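Local structure of maternal effect protein oskar (Drosophila melanogaster, 5A4A) at residues Asp9-Ile14 with Arg44-Glu49; Asp17-Leu22 with Leu52-Cys57; Leu23-Met28 with Gln80-Ile85. The protein induces germ plasm formation in the fly and binds RNA, probably in part through this OSK domain, which resembles SGNH hydrolases. One frame throughout, in Å; residues are numbered along the deposited sequence.

Overall arrangement
All three contacts lie in the OSK domain and step inward from its surface: contact 1 is centred about 18 Å from the middle of the chain, contact 2 about 12 Å and contact 3 about 9 Å. Centre to centre, contact 2 lies about 9 Å from contact 1 and 10 Å from contact 3. Their first segments follow one another along the chain and their partners come later in the same order. Contacts 2 and 3 share the mixed sheet, where strand 25-29 pairs parallel with both 56-58 and 80-84. The N-terminal part is thus tied down at successive depths: by a loop in contact 1, by a loop against a hairpin in contact 2, and by strand pairing in contact 3.

Contact 1: residues Asp9-Ile14 with Arg44-Glu49; sequences DSLLTI and RFRRHE. With SO4 (sulfate ion), chain E; SO4 (sulfate ion), chain F.
Arg46 reaches across to residues 9-14 and grips two backbone carbonyls with the ends of its guanidinium. Arg46 NH1 bonds to Ser10 O at 3.0 Å with an N-H···O angle of 161°, close to the plane of the guanidinium but well above that of the carbonyl. Arg46 NH2 takes Thr13 O at 2.9 Å in a more bent bond that does lie in the carbonyl plane. Beside this grip, CD2 of Leu11 touches Glu49 OE1 at 3.8 Å, the two side chains sliding past each other in opposite directions.

Ser10 belongs to a short 3-10 turn, with Leu12 N bonded to Asp9 O, in the loop ahead of the sheet of this SGNH-hydrolase-like domain. The Arg46 chain bends at chi2 (-66°), which sets CD against a sulfate whose O4 is 3.0 Å from Arg46 NH1. His48 binds this ion through its backbone N and through ND1. A second sulfate is held by Arg44 NE and NH2 and by Phe45 N. Both probably come from the crystallisation liquor, yet basic anion sites are consistent with RNA binding.

Further out, Asp19 OD1 forms a salt bridge with Arg46 NE and steadies the guanidinium. An alanine in place of Arg46 would probably leave Ser10 O and Thr13 O without these donors and Asp19 without its salt-bridge mate. Asn8 ND2 holds Glu49 OE2 and also binds the first sulfate.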
loop_
_atom_site.group_PDB
_atom_site.type_symbol
_atom_site.label_atom_id
_atom_site.label_comp_id
_atom_site.label_asym_id
_atom_site.label_seq_id
_atom_site.Cartn_x
_atom_site.Cartn_y
_atom_site.Cartn_z
ATOM N N ASP A 9 -20.251 -10.241 -1.591
ATOM C CA ASP A 9 -20.021 -10.416 -3.038
ATOM C C ASP A 9 -19.547 -9.127 -3.722
ATOM O O ASP A 9 -18.812 -9.162 -4.724
ATOM C CB ASP A 9 -21.296 -10.930 -3.716
ATOM C CG ASP A 9 -21.112 -11.185 -5.199
ATOM O OD1 ASP A 9 -20.427 -12.164 -5.543
ATOM O OD2 ASP A 9 -21.661 -10.419 -6.018
ATOM N N SER A 10 -19.953 -7.988 -3.170
ATOM C CA SER A 10 -19.572 -6.692 -3.723
ATOM C C SER A 10 -18.062 -6.471 -3.718
ATOM O O SER A 10 -17.551 -5.635 -4.464
ATOM C CB SER A 10 -20.256 -5.561 -2.959
ATOM O OG SER A 10 -21.662 -5.654 -3.081
ATOM N N LEU A 11 -17.349 -7.206 -2.870
ATOM C CA LEU A 11 -15.896 -7.060 -2.790
ATOM C C LEU A 11 -15.194 -7.606 -4.040
ATOM O O LEU A 11 -14.048 -7.260 -4.320
ATOM C CB LEU A 11 -15.357 -7.750 -1.531
ATOM C CG LEU A 11 -15.733 -7.118 -0.182
ATOM C CD1 LEU A 11 -15.311 -8.022 0.967
ATOM C CD2 LEU A 11 -15.104 -5.729 -0.028
ATOM N N LEU A 12 -15.892 -8.437 -4.805
ATOM C CA LEU A 12 -15.285 -9.093 -5.961
ATOM C C LEU A 12 -15.108 -8.138 -7.129
ATOM O O LEU A 12 -14.315 -8.389 -8.039
ATOM C CB LEU A 12 -16.137 -10.293 -6.392
ATOM C CG LEU A 12 -16.056 -11.539 -5.508
ATOM C CD1 LEU A 12 -17.239 -12.442 -5.772
ATOM C CD2 LEU A 12 -14.773 -12.297 -5.760
ATOM N N THR A 13 -15.855 -7.044 -7.108
ATOM C CA THR A 13 -15.858 -6.121 -8.232
ATOM C C THR A 13 -15.388 -4.752 -7.795
ATOM O O THR A 13 -15.876 -4.208 -6.807
ATOM C CB THR A 13 -17.266 -5.989 -8.828
ATOM O OG1 THR A 13 -17.692 -7.269 -9.312
ATOM C CG2 THR A 13 -17.270 -4.986 -9.983
ATOM N N ILE A 14 -14.429 -4.196 -8.523
ATOM C CA ILE A 14 -14.039 -2.828 -8.263
ATOM C C ILE A 14 -14.358 -1.983 -9.484
ATOM O O ILE A 14 -14.493 -2.502 -10.601
ATOM C CB ILE A 14 -12.574 -2.713 -7.816
ATOM C CG1 ILE A 14 -11.624 -3.228 -8.902
ATOM C CG2 ILE A 14 -12.361 -3.489 -6.518
ATOM C CD1 ILE A 14 -10.161 -3.044 -8.525
ATOM N N ARG A 44 -14.213 6.877 -2.931
ATOM C CA ARG A 44 -15.305 6.771 -1.960
ATOM C C ARG A 44 -15.067 5.531 -1.108
ATOM O O ARG A 44 -14.446 4.575 -1.565
ATOM C CB ARG A 44 -16.636 6.630 -2.693
ATOM C CG ARG A 44 -16.942 7.774 -3.656
ATOM C CD ARG A 44 -17.208 9.065 -2.905
ATOM N NE ARG A 44 -18.352 8.924 -2.010
ATOM C CZ ARG A 44 -19.620 8.986 -2.404
ATOM N NH1 ARG A 44 -19.914 9.195 -3.682
ATOM N NH2 ARG A 44 -20.595 8.838 -1.522
ATOM N N PHE A 45 -15.578 5.524 0.116
ATOM C CA PHE A 45 -15.373 4.373 0.992
ATOM C C PHE A 45 -16.511 3.375 0.812
ATOM O O PHE A 45 -17.633 3.771 0.531
ATOM C CB PHE A 45 -15.287 4.818 2.458
ATOM C CG PHE A 45 -14.135 5.735 2.754
ATOM C CD1 PHE A 45 -12.841 5.411 2.357
ATOM C CD2 PHE A 45 -14.349 6.940 3.421
ATOM C CE1 PHE A 45 -11.778 6.268 2.625
ATOM C CE2 PHE A 45 -13.283 7.798 3.700
ATOM C CZ PHE A 45 -11.996 7.455 3.295
ATOM N N ARG A 46 -16.225 2.084 0.952
ATOM C CA ARG A 46 -17.269 1.069 0.841
ATOM C C ARG A 46 -18.223 1.179 2.022
ATOM O O ARG A 46 -17.790 1.152 3.179
ATOM C CB ARG A 46 -16.662 -0.325 0.818
ATOM C CG ARG A 46 -15.864 -0.620 -0.457
ATOM C CD ARG A 46 -16.809 -0.641 -1.647
ATOM N NE ARG A 46 -16.138 -0.975 -2.902
ATOM C CZ ARG A 46 -16.194 -2.174 -3.472
ATOM N NH1 ARG A 46 -16.878 -3.146 -2.882
ATOM N NH2 ARG A 46 -15.562 -2.399 -4.623
ATOM N N ARG A 47 -19.522 1.283 1.749
ATOM C CA ARG A 47 -20.430 1.619 2.853
ATOM C C ARG A 47 -20.753 0.474 3.814
ATOM O O ARG A 47 -21.141 0.720 4.952
ATOM C CB ARG A 47 -21.690 2.345 2.353
ATOM C CG ARG A 47 -22.389 1.738 1.163
ATOM C CD ARG A 47 -23.271 2.792 0.445
ATOM N NE ARG A 47 -22.600 3.435 -0.688
ATOM N N HIS A 48 -20.576 -0.770 3.379
ATOM C CA HIS A 48 -21.014 -1.905 4.195
ATOM C C HIS A 48 -19.922 -2.584 5.005
ATOM O O HIS A 48 -20.193 -3.547 5.717
ATOM C CB HIS A 48 -21.756 -2.938 3.331
ATOM C CG HIS A 48 -22.907 -2.359 2.577
ATOM N ND1 HIS A 48 -23.060 -2.516 1.216
ATOM C CD2 HIS A 48 -23.948 -1.597 2.987
ATOM C CE1 HIS A 48 -24.152 -1.891 0.824
ATOM N NE2 HIS A 48 -24.712 -1.324 1.880
ATOM N N GLU A 49 -18.696 -2.078 4.895
ATOM C CA GLU A 49 -17.574 -2.630 5.652
ATOM C C GLU A 49 -17.193 -1.769 6.846
ATOM O O GLU A 49 -17.046 -0.548 6.721
ATOM C CB GLU A 49 -16.341 -2.834 4.761
ATOM C CG GLU A 49 -16.350 -4.139 3.975
ATOM C CD GLU A 49 -17.314 -4.099 2.813
ATOM O OE1 GLU A 49 -17.193 -3.188 1.966
ATOM O OE2 GLU A 49 -18.205 -4.962 2.744
HETATM S S SO4 E . -19.858 -2.555 -0.405
HETATM O O1 SO4 E . -19.867 -1.692 0.771
HETATM O O2 SO4 E . -20.968 -3.505 -0.323
HETATM O O3 SO4 E . -19.993 -1.734 -1.606
HETATM O O4 SO4 E . -18.618 -3.303 -0.467
HETATM S S SO4 F . -18.113 8.233 1.561
HETATM O O1 SO4 F . -17.924 9.591 2.048
HETATM O O2 SO4 F . -17.916 7.285 2.651
HETATM O O3 SO4 F . -19.459 8.097 1.018
HETATM O O4 SO4 F . -17.144 7.942 0.500
#

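Contact 2: residues Asp17-Leu22 with Leu52-Cys57; sequences DYDAYL and LQSGLC
Asp19 presses against Gly55 from CB to OD1. Its CB lies 3.6 Å from Gly55 CA, so close that a CB on that glycine would clash with it. CG of Asp19, anti to the carbonyl carbon at chi1 -63°, comes within 3.5 Å of Gly55 N, and Asp19 OD1 receives a weak, bent hydrogen bond from Gly55 N at 3.0 Å. OD1 is shared with Arg46 NE in a salt bridge, and OD2 accepts from the backbone N of Asn15.

Gly55 belongs to a type II' turn running from Ser54 to Cys57, the tight two-residue connection of a beta hairpin, closed by Ser54 N to Cys57 O and Cys57 N to Ser54 O. Its positive phi suits the second position of that turn. Next to it, the OG of Ser54 is anti to its own backbone N, which turns it into the bend of the 17-22 chain, 3.1 Å from Ala20 N and 3.3 Å from Tyr18 O; OG also hydrogen-bonds to Arg44 O.

Ala20 follows with its methyl toward the hairpin, where CB meets Cys57 SG at 3.8 Å. Leu34 and Met33 of helix 31-40 pack on the cysteine, and Ala37 of the same helix on the alanine. A single water bridges the backbones, donating to Ala20 O and accepting from Leu56 N, both at 2.8 Å.

Apart from the one methyl-to-sulfur touch, the loop and the hairpin are joined mainly by polar atoms in a buried place. With an arginine and two backbone N-H groups around it, the Asp19 carboxylate would probably remain charged.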
loop_
_atom_site.group_PDB
_atom_site.type_symbol
_atom_site.label_atom_id
_atom_site.label_comp_id
_atom_site.label_asym_id
_atom_site.label_seq_id
_atom_site.Cartn_x
_atom_site.Cartn_y
_atom_site.Cartn_z
ATOM N N ASP A 17 -15.181 4.428 -10.772
ATOM C CA ASP A 17 -16.120 5.488 -10.411
ATOM C C ASP A 17 -16.123 5.793 -8.914
ATOM O O ASP A 17 -16.390 6.927 -8.516
ATOM C CB ASP A 17 -17.546 5.145 -10.861
ATOM C CG ASP A 17 -17.741 5.303 -12.358
ATOM O OD1 ASP A 17 -16.902 5.966 -13.007
ATOM O OD2 ASP A 17 -18.741 4.770 -12.884
ATOM N N TYR A 18 -15.823 4.781 -8.097
ATOM C CA TYR A 18 -15.927 4.882 -6.643
ATOM C C TYR A 18 -14.701 4.351 -5.903
ATOM O O TYR A 18 -14.410 4.783 -4.789
ATOM C CB TYR A 18 -17.150 4.105 -6.151
ATOM C CG TYR A 18 -18.440 4.525 -6.814
ATOM C CD1 TYR A 18 -19.054 5.725 -6.478
ATOM C CD2 TYR A 18 -19.042 3.726 -7.779
ATOM C CE1 TYR A 18 -20.234 6.119 -7.082
ATOM C CE2 TYR A 18 -20.226 4.113 -8.390
ATOM C CZ TYR A 18 -20.814 5.311 -8.035
ATOM O OH TYR A 18 -21.987 5.705 -8.633
ATOM N N ASP A 19 -14.007 3.390 -6.500
ATOM C CA ASP A 19 -12.871 2.755 -5.829
ATOM C C ASP A 19 -11.536 3.420 -6.164
ATOM O O ASP A 19 -11.425 4.154 -7.143
ATOM C CB ASP A 19 -12.816 1.262 -6.158
ATOM C CG ASP A 19 -14.034 0.507 -5.647
ATOM O OD1 ASP A 19 -14.436 0.714 -4.484
ATOM O OD2 ASP A 19 -14.599 -0.285 -6.418
ATOM N N ALA A 20 -10.530 3.160 -5.335
ATOM C CA ALA A 20 -9.240 3.832 -5.457
ATOM C C ALA A 20 -8.536 3.432 -6.741
ATOM O O ALA A 20 -8.193 2.270 -6.916
ATOM C CB ALA A 20 -8.357 3.516 -4.255
ATOM N N TYR A 21 -8.360 4.405 -7.634
ATOM C CA TYR A 21 -7.624 4.227 -8.890
ATOM C C TYR A 21 -6.681 5.411 -9.130
ATOM O O TYR A 21 -6.976 6.547 -8.748
ATOM C CB TYR A 21 -8.598 4.174 -10.066
ATOM C CG TYR A 21 -9.150 2.811 -10.421
ATOM C CD1 TYR A 21 -10.024 2.150 -9.566
ATOM C CD2 TYR A 21 -8.825 2.202 -11.634
ATOM C CE1 TYR A 21 -10.549 0.918 -9.897
ATOM C CE2 TYR A 21 -9.348 0.961 -11.974
ATOM C CZ TYR A 21 -10.208 0.328 -11.090
ATOM O OH TYR A 21 -10.740 -0.901 -11.401
ATOM N N LEU A 22 -5.568 5.154 -9.807
ATOM C CA LEU A 22 -4.653 6.210 -10.185
ATOM C C LEU A 22 -4.417 6.043 -11.692
ATOM O O LEU A 22 -3.874 5.027 -12.122
ATOM C CB LEU A 22 -3.359 6.048 -9.380
ATOM C CG LEU A 22 -2.257 7.106 -9.247
ATOM C CD1 LEU A 22 -1.396 6.789 -8.033
ATOM C CD2 LEU A 22 -1.385 7.142 -10.447
ATOM N N LEU A 52 -12.387 0.688 7.092
ATOM C CA LEU A 52 -12.430 1.639 5.999
ATOM C C LEU A 52 -11.670 1.066 4.812
ATOM O O LEU A 52 -10.554 0.563 4.963
ATOM C CB LEU A 52 -11.728 2.920 6.420
ATOM C CG LEU A 52 -12.235 4.251 5.896
ATOM C CD1 LEU A 52 -13.694 4.439 6.321
ATOM C CD2 LEU A 52 -11.369 5.350 6.459
ATOM N N GLN A 53 -12.269 1.153 3.632
ATOM C CA GLN A 53 -11.590 0.689 2.427
ATOM C C GLN A 53 -12.228 1.287 1.189
ATOM O O GLN A 53 -13.357 1.772 1.236
ATOM C CB GLN A 53 -11.628 -0.836 2.351
ATOM C CG GLN A 53 -13.038 -1.435 2.397
ATOM C CD GLN A 53 -13.017 -2.890 2.824
ATOM O OE1 GLN A 53 -12.884 -3.795 1.991
ATOM N NE2 GLN A 53 -13.120 -3.123 4.133
ATOM N N SER A 54 -11.493 1.241 0.083
ATOM C CA SER A 54 -11.981 1.703 -1.204
ATOM C C SER A 54 -11.249 0.852 -2.214
ATOM O O SER A 54 -10.046 0.992 -2.358
ATOM C CB SER A 54 -11.612 3.167 -1.436
ATOM O OG SER A 54 -12.092 3.622 -2.689
ATOM N N GLY A 55 -11.963 -0.046 -2.879
ATOM C CA GLY A 55 -11.326 -0.980 -3.792
ATOM C C GLY A 55 -10.305 -1.846 -3.073
ATOM O O GLY A 55 -10.603 -2.435 -2.029
ATOM N N LEU A 56 -9.099 -1.925 -3.636
ATOM C CA LEU A 56 -8.035 -2.739 -3.058
ATOM C C LEU A 56 -7.189 -1.979 -2.029
ATOM O O LEU A 56 -6.165 -2.484 -1.570
ATOM C CB LEU A 56 -7.145 -3.313 -4.177
ATOM C CG LEU A 56 -7.905 -4.080 -5.263
ATOM C CD1 LEU A 56 -6.948 -4.525 -6.375
ATOM C CD2 LEU A 56 -8.629 -5.284 -4.685
ATOM N N CYS A 57 -7.616 -0.773 -1.663
ATOM C CA CYS A 57 -7.008 -0.052 -0.546
ATOM C C CYS A 57 -7.828 -0.267 0.714
ATOM O O CYS A 57 -8.961 0.187 0.792
ATOM C CB CYS A 57 -6.923 1.454 -0.840
ATOM S SG CYS A 57 -5.666 1.841 -2.097
HETATM O O HOH W 1 -8.396 -0.298 -5.857
#

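Contact 3: residues Leu23-Met28 with Gln80-Ile85; sequences LDFPLM and QIIVNI
Ile82 O is gripped from the neighbouring strand by Met28 N, at 2.8 Å and nearly straight, and more lightly by the CA-H of Leu27, whose CA is 3.4 Å away. Ile82 N in turn bonds to Pro26 O, and Asn84 N to Met28 O, both at 2.9 Å. This alternation is that of neighbouring parallel strands, here 25-28 and 80-84, whose directions differ by 27°.

The pattern breaks down at Pro26, which has no N-H to give. Its CD instead lies 3.2 Å from Gln80 O, and that carbonyl accepts from a water, which makes only a weak second bond to Asp24 O. Gln80 O also meets the edge of the Phe25 ring, in the ring's plane. The Gln80 side chain runs beside this phenylalanine in the same direction, its amide plane turned 82° from the ring. Phe25 CB meets Ile82 CD1 at 3.7 Å.

Apolar side chains pack on both faces of the sheet. On one, CD2 of Leu27 lies alongside Ile82 and meets its CB at 3.8 Å, with Leu22 of strand 21-22 touching both residues. On the other, Met28 bends at chi3 (71°), which brings CE to Val83 CG2 at 3.9 Å; Ala66 and Leu70 of helix 63-71 pack against the methionine there.

Strand 25-29 also pairs with 56-58 and 80-84 with 116-120, so the contact joins two central strands of the three-layer alpha/beta fold of SGNH hydrolases. With three sound backbone bonds between the strands, most backbone polar atoms here are used in pairing, and a water sits at the Pro26 end, beside the exposed Gln80.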
loop_
_atom_site.group_PDB
_atom_site.type_symbol
_atom_site.label_atom_id
_atom_site.label_comp_id
_atom_site.label_asym_id
_atom_site.label_seq_id
_atom_site.Cartn_x
_atom_site.Cartn_y
_atom_site.Cartn_z
ATOM N N LEU A 23 -4.879 7.009 -12.489
ATOM C CA LEU A 23 -4.693 6.983 -13.949
ATOM C C LEU A 23 -5.130 5.666 -14.602
ATOM O O LEU A 23 -4.408 5.102 -15.436
ATOM C CB LEU A 23 -3.241 7.279 -14.322
ATOM C CG LEU A 23 -2.655 8.595 -13.805
ATOM C CD1 LEU A 23 -1.214 8.737 -14.238
ATOM C CD2 LEU A 23 -3.488 9.790 -14.282
ATOM N N ASP A 24 -6.306 5.193 -14.204
ATOM C CA ASP A 24 -6.886 3.939 -14.683
ATOM C C ASP A 24 -6.202 2.672 -14.149
ATOM O O ASP A 24 -6.594 1.571 -14.516
ATOM C CB ASP A 24 -7.013 3.903 -16.219
ATOM C CG ASP A 24 -7.899 5.015 -16.764
ATOM O OD1 ASP A 24 -8.972 5.276 -16.177
ATOM O OD2 ASP A 24 -7.517 5.629 -17.786
ATOM N N PHE A 25 -5.205 2.822 -13.276
ATOM C CA PHE A 25 -4.642 1.677 -12.559
ATOM C C PHE A 25 -5.337 1.497 -11.210
ATOM O O PHE A 25 -5.380 2.433 -10.416
ATOM C CB PHE A 25 -3.162 1.900 -12.253
ATOM C CG PHE A 25 -2.273 1.989 -13.471
ATOM C CD1 PHE A 25 -1.760 0.847 -14.068
ATOM C CD2 PHE A 25 -1.916 3.222 -13.986
ATOM C CE1 PHE A 25 -0.927 0.938 -15.173
ATOM C CE2 PHE A 25 -1.085 3.318 -15.092
ATOM C CZ PHE A 25 -0.594 2.175 -15.681
ATOM N N PRO A 26 -5.847 0.288 -10.920
ATOM C CA PRO A 26 -6.316 0.070 -9.545
ATOM C C PRO A 26 -5.154 0.249 -8.568
ATOM O O PRO A 26 -4.017 -0.073 -8.916
ATOM C CB PRO A 26 -6.759 -1.400 -9.553
ATOM C CG PRO A 26 -7.058 -1.705 -11.001
ATOM C CD PRO A 26 -6.030 -0.902 -11.771
ATOM N N LEU A 27 -5.442 0.788 -7.390
ATOM C CA LEU A 27 -4.461 0.941 -6.325
ATOM C C LEU A 27 -4.707 -0.115 -5.278
ATOM O O LEU A 27 -5.843 -0.289 -4.827
ATOM C CB LEU A 27 -4.611 2.302 -5.656
ATOM C CG LEU A 27 -4.210 3.513 -6.479
ATOM C CD1 LEU A 27 -4.639 4.771 -5.752
ATOM C CD2 LEU A 27 -2.703 3.500 -6.685
ATOM N N MET A 28 -3.647 -0.796 -4.860
ATOM C CA MET A 28 -3.770 -1.726 -3.738
ATOM C C MET A 28 -2.843 -1.295 -2.618
ATOM O O MET A 28 -1.671 -1.049 -2.845
ATOM C CB MET A 28 -3.442 -3.158 -4.161
ATOM C CG MET A 28 -3.531 -4.140 -2.990
ATOM S SD MET A 28 -3.661 -5.863 -3.505
ATOM C CE MET A 28 -2.019 -6.194 -4.153
ATOM N N GLN A 80 -2.981 -4.202 -14.689
ATOM C CA GLN A 80 -1.848 -3.696 -13.922
ATOM C C GLN A 80 -2.342 -2.983 -12.679
ATOM O O GLN A 80 -3.229 -2.124 -12.756
ATOM C CB GLN A 80 -0.996 -2.740 -14.760
ATOM C CG GLN A 80 -0.339 -3.391 -15.976
ATOM C CD GLN A 80 0.245 -2.367 -16.926
ATOM O OE1 GLN A 80 1.406 -1.971 -16.797
ATOM N NE2 GLN A 80 -0.557 -1.934 -17.891
ATOM N N ILE A 81 -1.773 -3.358 -11.533
ATOM C CA ILE A 81 -2.198 -2.810 -10.247
ATOM C C ILE A 81 -1.026 -2.111 -9.566
ATOM O O ILE A 81 0.043 -2.698 -9.430
ATOM C CB ILE A 81 -2.708 -3.946 -9.318
ATOM C CG1 ILE A 81 -3.874 -4.705 -9.975
ATOM C CG2 ILE A 81 -3.094 -3.402 -7.923
ATOM C CD1 ILE A 81 -4.356 -5.921 -9.174
ATOM N N ILE A 82 -1.218 -0.864 -9.140
ATOM C CA ILE A 82 -0.166 -0.172 -8.398
ATOM C C ILE A 82 -0.250 -0.570 -6.922
ATOM O O ILE A 82 -1.281 -0.385 -6.275
ATOM C CB ILE A 82 -0.247 1.364 -8.570
ATOM C CG1 ILE A 82 -0.061 1.740 -10.052
ATOM C CG2 ILE A 82 0.807 2.059 -7.711
ATOM C CD1 ILE A 82 -0.255 3.234 -10.365
ATOM N N VAL A 83 0.850 -1.101 -6.398
ATOM C CA VAL A 83 0.870 -1.705 -5.066
ATOM C C VAL A 83 1.761 -0.958 -4.080
ATOM O O VAL A 83 2.917 -0.656 -4.378
ATOM C CB VAL A 83 1.378 -3.155 -5.151
ATOM C CG1 VAL A 83 1.428 -3.795 -3.760
ATOM C CG2 VAL A 83 0.495 -3.970 -6.099
ATOM N N ASN A 84 1.209 -0.645 -2.908
ATOM C CA ASN A 84 2.016 -0.158 -1.792
ATOM C C ASN A 84 1.633 -0.968 -0.564
ATOM O O ASN A 84 0.594 -0.725 0.052
ATOM C CB ASN A 84 1.769 1.337 -1.538
ATOM C CG ASN A 84 2.670 1.901 -0.447
ATOM O OD1 ASN A 84 2.228 2.138 0.684
ATOM N ND2 ASN A 84 3.942 2.116 -0.779
ATOM N N ILE A 85 2.460 -1.943 -0.213
ATOM C CA ILE A 85 2.068 -2.917 0.791
ATOM C C ILE A 85 3.268 -3.301 1.663
ATOM O O ILE A 85 4.400 -3.430 1.173
ATOM C CB ILE A 85 1.412 -4.160 0.105
ATOM C CG1 ILE A 85 0.527 -4.954 1.070
ATOM C CG2 ILE A 85 2.461 -5.052 -0.573
ATOM C CD1 ILE A 85 -0.748 -4.222 1.478
HETATM O O HOH W 2 -4.817 -1.230 -15.200
#